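Divalent-cation tolerance protein CutA (Pyrococcus horikoshii, PDB 1UKU) binds copper(II) and is involved in resistance toward heavy metals, working as a homotrimer that the metal ion probably links into larger assemblies. Local coordinates at residues 25-29 against 54-58; 5-11 against 32-36. Residues are numbered along the deposited sequence.

Contact 1. Residues 25-29 against 54-58; sequences RLIAC and ILKTR
Residues 54-57 are the extended end of strand 44-57. Residues 25-29 are the irregular link from helix 11-23 to strand 29-41. Arg25 has positive phi (62°) and ends the helix in a Schellman motif. Leu26 and Ala28 sit near helical phi/psi, while Ile27 and Cys29 are extended, so the link zigzags. The end-to-end directions of 26-29 and 54-57 differ by 129°. The CA atoms of Ile27 and Thr57 are 4.7 Å apart. Two backbone hydrogen bonds join the segments: Ala28 N to Lys56 O (2.9 Å) and Lys56 N to Cys29 O (3.0 Å). Leu55 CA also lies 3.5 Å from Cys29 O, a CA-H...O contact. Thr57, with chi1 t, points toward the link. Its OG1 donates to Leu26 O at 2.7 Å. Ile27 (chi1 p, chi2 t) and Leu55 (m, t) meet through CD1 of Ile27 and CD2 of Leu55 at 3.9 Å. Ile27 and Thr57 also pack on Leu65 of helix 62-72. Cys29 and Lys56 carry their side chains on the other face, where both touch Tyr92 of helix 90-99. Cys29 also pairs with a strand of the second subunit. The arrangement is a helix-to-strand connection docked on the neighbouring antiparallel strand, within the ferredoxin-like alpha+beta sandwich of the CutA family.

Contact 2. Residues 5-11 against 32-36; sequences YTTFPDW and LREHR
Trp11 has the most surface covered, 100 Å², followed by Leu32 and Tyr5. Strand 5-8 and strand 32-36 do not pair. Their axes cross at -68° and approach to 8.9 Å, so side chains make the contact. Trp11 begins helix 11-23, just after Asp10 at the N-cap position. With chi1 m and chi2 98°, its indole reaches strand 32-36. CZ3 of Trp11 packs on CB of Leu32 at 3.6 Å, and NE1 of Trp11 donates to OE1 of Glu34 at 2.9 Å. Leu32 (m, p) points toward segment 5-11. At the other end, Tyr5 (chi1 t) places OH 3.1 Å from NH2 of Arg33, a weak hydrogen bond. Its stronger partner is Asn31 of the third subunit. Arg33 NH1 donates to His35 ND1 at 2.8 Å. Thr7 CG2 meets the His35 ring edge at CE1, 3.5 Å away. Both strands flank strand 44-57, and the contact spans that middle strand in the twisted antiparallel sheet of the CutA trimer.

In the fold
Contacts 1 and 2 lie on opposite sides of the chain's centre, with their own centres about 16 Å apart. Their segments alternate along the chain. Strand 44-57 joins them: it pairs with 2-8 and with 29-41 in one sheet. They meet where CG1 of Ile54 packs on CD1 of Tyr5 at 4.1 Å. Contact 1 lies away from the copper site. Contact 2 is closer: the side chain of His35 is about 9 Å from the bound copper, and that of Thr7 about 7 Å from the side chain of Asp48, a copper ligand. Both contacts touch the second subunit, where Cys29 and Leu32 of strand 29-41 continue the sheet across the interface.

Contact 1. Residues 25-29 against 54-58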
# COMPACT_ATOMS: atom_id res chain seq x y z
N ARG A 25 -15.96 -15.85 4.66
CA ARG A 25 -16.41 -14.59 5.23
C ARG A 25 -15.36 -13.98 6.19
O ARG A 25 -15.64 -13.23 7.10
CB ARG A 25 -17.83 -14.78 5.78
CG ARG A 25 -18.86 -14.97 4.62
CD ARG A 25 -19.38 -13.69 4.12
NE ARG A 25 -20.37 -13.76 3.04
CZ ARG A 25 -20.93 -12.69 2.49
NH1 ARG A 25 -20.58 -11.48 2.88
NH2 ARG A 25 -21.83 -12.80 1.50
N LEU A 26 -14.09 -14.26 5.87
CA LEU A 26 -12.98 -13.78 6.68
C LEU A 26 -12.45 -12.42 6.24
O LEU A 26 -11.73 -11.79 7.01
CB LEU A 26 -11.83 -14.78 6.74
CG LEU A 26 -12.19 -16.03 7.53
CD1 LEU A 26 -11.10 -17.08 7.35
CD2 LEU A 26 -12.38 -15.70 9.00
N ILE A 27 -12.78 -12.04 5.01
CA ILE A 27 -12.45 -10.72 4.45
C ILE A 27 -13.67 -10.18 3.75
O ILE A 27 -14.48 -10.96 3.28
CB ILE A 27 -11.22 -10.76 3.48
CG1 ILE A 27 -11.50 -11.53 2.19
CG2 ILE A 27 -10.00 -11.29 4.20
CD1 ILE A 27 -10.32 -11.52 1.21
N ALA A 28 -13.76 -8.85 3.67
CA ALA A 28 -14.81 -8.21 2.90
C ALA A 28 -14.43 -7.97 1.46
O ALA A 28 -15.29 -7.90 0.58
CB ALA A 28 -15.22 -6.91 3.53
N CYS A 29 -13.14 -7.79 1.21
CA CYS A 29 -12.69 -7.55 -0.15
C CYS A 29 -11.19 -7.67 -0.24
O CYS A 29 -10.47 -7.67 0.76
CB CYS A 29 -13.14 -6.20 -0.61
SG CYS A 29 -12.41 -4.97 0.31
N ILE A 54 -4.08 -6.95 -1.22
CA ILE A 54 -4.50 -6.07 -0.15
C ILE A 54 -5.89 -6.55 0.28
O ILE A 54 -6.86 -6.44 -0.47
CB ILE A 54 -4.54 -4.61 -0.63
CG1 ILE A 54 -3.16 -4.12 -1.08
CG2 ILE A 54 -5.05 -3.70 0.50
CD1 ILE A 54 -3.19 -2.96 -2.07
N LEU A 55 -5.98 -7.05 1.50
CA LEU A 55 -7.22 -7.58 2.07
C LEU A 55 -7.77 -6.65 3.13
O LEU A 55 -7.01 -6.05 3.86
CB LEU A 55 -6.98 -8.95 2.70
CG LEU A 55 -6.07 -9.93 1.92
CD1 LEU A 55 -5.89 -11.20 2.69
CD2 LEU A 55 -6.66 -10.21 0.53
N LYS A 56 -9.09 -6.55 3.20
CA LYS A 56 -9.75 -5.63 4.15
C LYS A 56 -10.67 -6.44 5.03
O LYS A 56 -11.49 -7.20 4.55
CB LYS A 56 -10.50 -4.53 3.39
CG LYS A 56 -9.60 -3.78 2.36
CD LYS A 56 -10.36 -2.87 1.37
CE LYS A 56 -9.93 -3.08 -0.13
NZ LYS A 56 -10.64 -4.22 -0.93
N THR A 57 -10.53 -6.30 6.36
CA THR A 57 -11.40 -7.07 7.27
C THR A 57 -11.49 -6.36 8.63
O THR A 57 -11.00 -5.26 8.79
CB THR A 57 -10.94 -8.53 7.39
OG1 THR A 57 -11.98 -9.32 8.00
CG2 THR A 57 -9.71 -8.67 8.27
N ARG A 58 -12.17 -7.01 9.57
CA ARG A 58 -12.28 -6.51 10.92
C ARG A 58 -11.09 -6.88 11.76
O ARG A 58 -10.52 -7.93 11.61
CB ARG A 58 -13.53 -7.06 11.63
CG ARG A 58 -14.84 -6.85 10.91
CD ARG A 58 -16.03 -7.06 11.84
NE ARG A 58 -15.95 -8.31 12.58
CZ ARG A 58 -16.67 -9.39 12.33
NH1 ARG A 58 -17.47 -9.44 11.25
NH2 ARG A 58 -16.53 -10.46 13.09

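Contact 2. Residues 5-11 against 32-36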
# COMPACT_ATOMS: atom_id res chain seq x y z
N TYR A 5 -1.76 -7.42 4.08
CA TYR A 5 -1.01 -7.54 2.83
C TYR A 5 -0.30 -8.90 2.81
O TYR A 5 0.35 -9.31 3.76
CB TYR A 5 0.02 -6.42 2.70
CG TYR A 5 0.81 -6.36 1.41
CD1 TYR A 5 0.19 -6.08 0.22
CD2 TYR A 5 2.20 -6.57 1.39
CE1 TYR A 5 0.91 -6.00 -0.98
CE2 TYR A 5 2.93 -6.49 0.18
CZ TYR A 5 2.26 -6.19 -0.99
OH TYR A 5 2.96 -6.08 -2.18
N THR A 6 -0.41 -9.60 1.69
CA THR A 6 0.34 -10.82 1.42
C THR A 6 0.67 -10.85 -0.06
O THR A 6 0.16 -10.06 -0.84
CB THR A 6 -0.45 -12.05 1.91
OG1 THR A 6 0.41 -13.21 1.82
CG2 THR A 6 -1.69 -12.34 1.11
N THR A 7 1.58 -11.72 -0.45
CA THR A 7 1.96 -11.84 -1.84
C THR A 7 1.85 -13.27 -2.26
O THR A 7 1.97 -14.17 -1.44
CB THR A 7 3.36 -11.32 -2.13
OG1 THR A 7 4.35 -12.24 -1.62
CG2 THR A 7 3.62 -9.99 -1.47
N PHE A 8 1.62 -13.46 -3.54
CA PHE A 8 1.40 -14.78 -4.15
C PHE A 8 2.26 -14.94 -5.40
O PHE A 8 2.59 -13.96 -6.05
CB PHE A 8 -0.07 -14.97 -4.57
CG PHE A 8 -1.04 -14.97 -3.43
CD1 PHE A 8 -1.27 -16.13 -2.70
CD2 PHE A 8 -1.74 -13.80 -3.07
CE1 PHE A 8 -2.16 -16.14 -1.67
CE2 PHE A 8 -2.66 -13.83 -2.01
CZ PHE A 8 -2.85 -15.01 -1.30
N PRO A 9 2.62 -16.17 -5.75
CA PRO A 9 3.46 -16.40 -6.92
C PRO A 9 2.77 -16.17 -8.27
O PRO A 9 3.49 -15.89 -9.22
CB PRO A 9 3.93 -17.83 -6.72
CG PRO A 9 2.81 -18.44 -5.98
CD PRO A 9 2.44 -17.39 -4.96
N ASP A 10 1.44 -16.24 -8.36
CA ASP A 10 0.75 -15.70 -9.54
C ASP A 10 -0.74 -15.62 -9.24
O ASP A 10 -1.18 -15.74 -8.08
CB ASP A 10 0.99 -16.49 -10.84
CG ASP A 10 0.76 -15.64 -12.13
OD1 ASP A 10 1.58 -14.74 -12.41
OD2 ASP A 10 -0.20 -15.84 -12.95
N TRP A 11 -1.50 -15.39 -10.30
CA TRP A 11 -2.88 -15.04 -10.22
C TRP A 11 -3.75 -16.19 -9.81
O TRP A 11 -4.76 -15.98 -9.11
CB TRP A 11 -3.33 -14.52 -11.60
CG TRP A 11 -2.92 -13.12 -11.86
CD1 TRP A 11 -1.85 -12.71 -12.58
CD2 TRP A 11 -3.54 -11.96 -11.33
NE1 TRP A 11 -1.78 -11.34 -12.56
CE2 TRP A 11 -2.80 -10.86 -11.78
CE3 TRP A 11 -4.66 -11.74 -10.52
CZ2 TRP A 11 -3.16 -9.54 -11.45
CZ3 TRP A 11 -5.01 -10.45 -10.21
CH2 TRP A 11 -4.27 -9.38 -10.65
N LEU A 32 -6.00 -6.98 -5.90
CA LEU A 32 -4.85 -7.76 -6.38
C LEU A 32 -4.17 -7.01 -7.49
O LEU A 32 -4.82 -6.55 -8.41
CB LEU A 32 -5.28 -9.12 -6.91
CG LEU A 32 -5.61 -10.19 -5.85
CD1 LEU A 32 -6.55 -9.76 -4.74
CD2 LEU A 32 -6.11 -11.45 -6.55
N ARG A 33 -2.85 -6.94 -7.46
CA ARG A 33 -2.08 -6.33 -8.54
C ARG A 33 -0.67 -6.91 -8.57
O ARG A 33 -0.10 -7.26 -7.56
CB ARG A 33 -2.04 -4.79 -8.48
CG ARG A 33 -1.00 -4.19 -7.57
CD ARG A 33 -1.26 -4.39 -6.16
NE ARG A 33 -0.19 -3.87 -5.27
CZ ARG A 33 0.96 -4.48 -4.99
NH1 ARG A 33 1.29 -5.61 -5.55
NH2 ARG A 33 1.79 -3.95 -4.10
N GLU A 34 -0.13 -7.03 -9.77
CA GLU A 34 1.23 -7.52 -9.97
C GLU A 34 2.30 -6.62 -9.36
O GLU A 34 2.16 -5.40 -9.31
CB GLU A 34 1.47 -7.72 -11.48
CG GLU A 34 0.68 -8.87 -12.07
CD GLU A 34 0.72 -8.91 -13.60
OE1 GLU A 34 -0.14 -9.61 -14.21
OE2 GLU A 34 1.61 -8.26 -14.21
N HIS A 35 3.40 -7.25 -8.97
CA HIS A 35 4.63 -6.51 -8.67
C HIS A 35 5.81 -7.42 -8.92
O HIS A 35 5.65 -8.62 -9.15
CB HIS A 35 4.64 -5.96 -7.24
CG HIS A 35 4.66 -7.01 -6.18
ND1 HIS A 35 3.65 -7.17 -5.26
CD2 HIS A 35 5.60 -7.95 -5.88
CE1 HIS A 35 3.94 -8.21 -4.48
NE2 HIS A 35 5.13 -8.67 -4.81
N ARG A 36 6.99 -6.82 -8.91
CA ARG A 36 8.25 -7.56 -8.98
C ARG A 36 8.91 -7.49 -7.62
O ARG A 36 9.13 -6.41 -7.03
CB ARG A 36 9.15 -6.96 -10.06
CG ARG A 36 8.58 -7.24 -11.45
CD ARG A 36 9.23 -6.47 -12.53
NE ARG A 36 8.90 -7.03 -13.84
CZ ARG A 36 7.84 -6.73 -14.57
NH1 ARG A 36 6.93 -5.85 -14.15
NH2 ARG A 36 7.69 -7.32 -15.76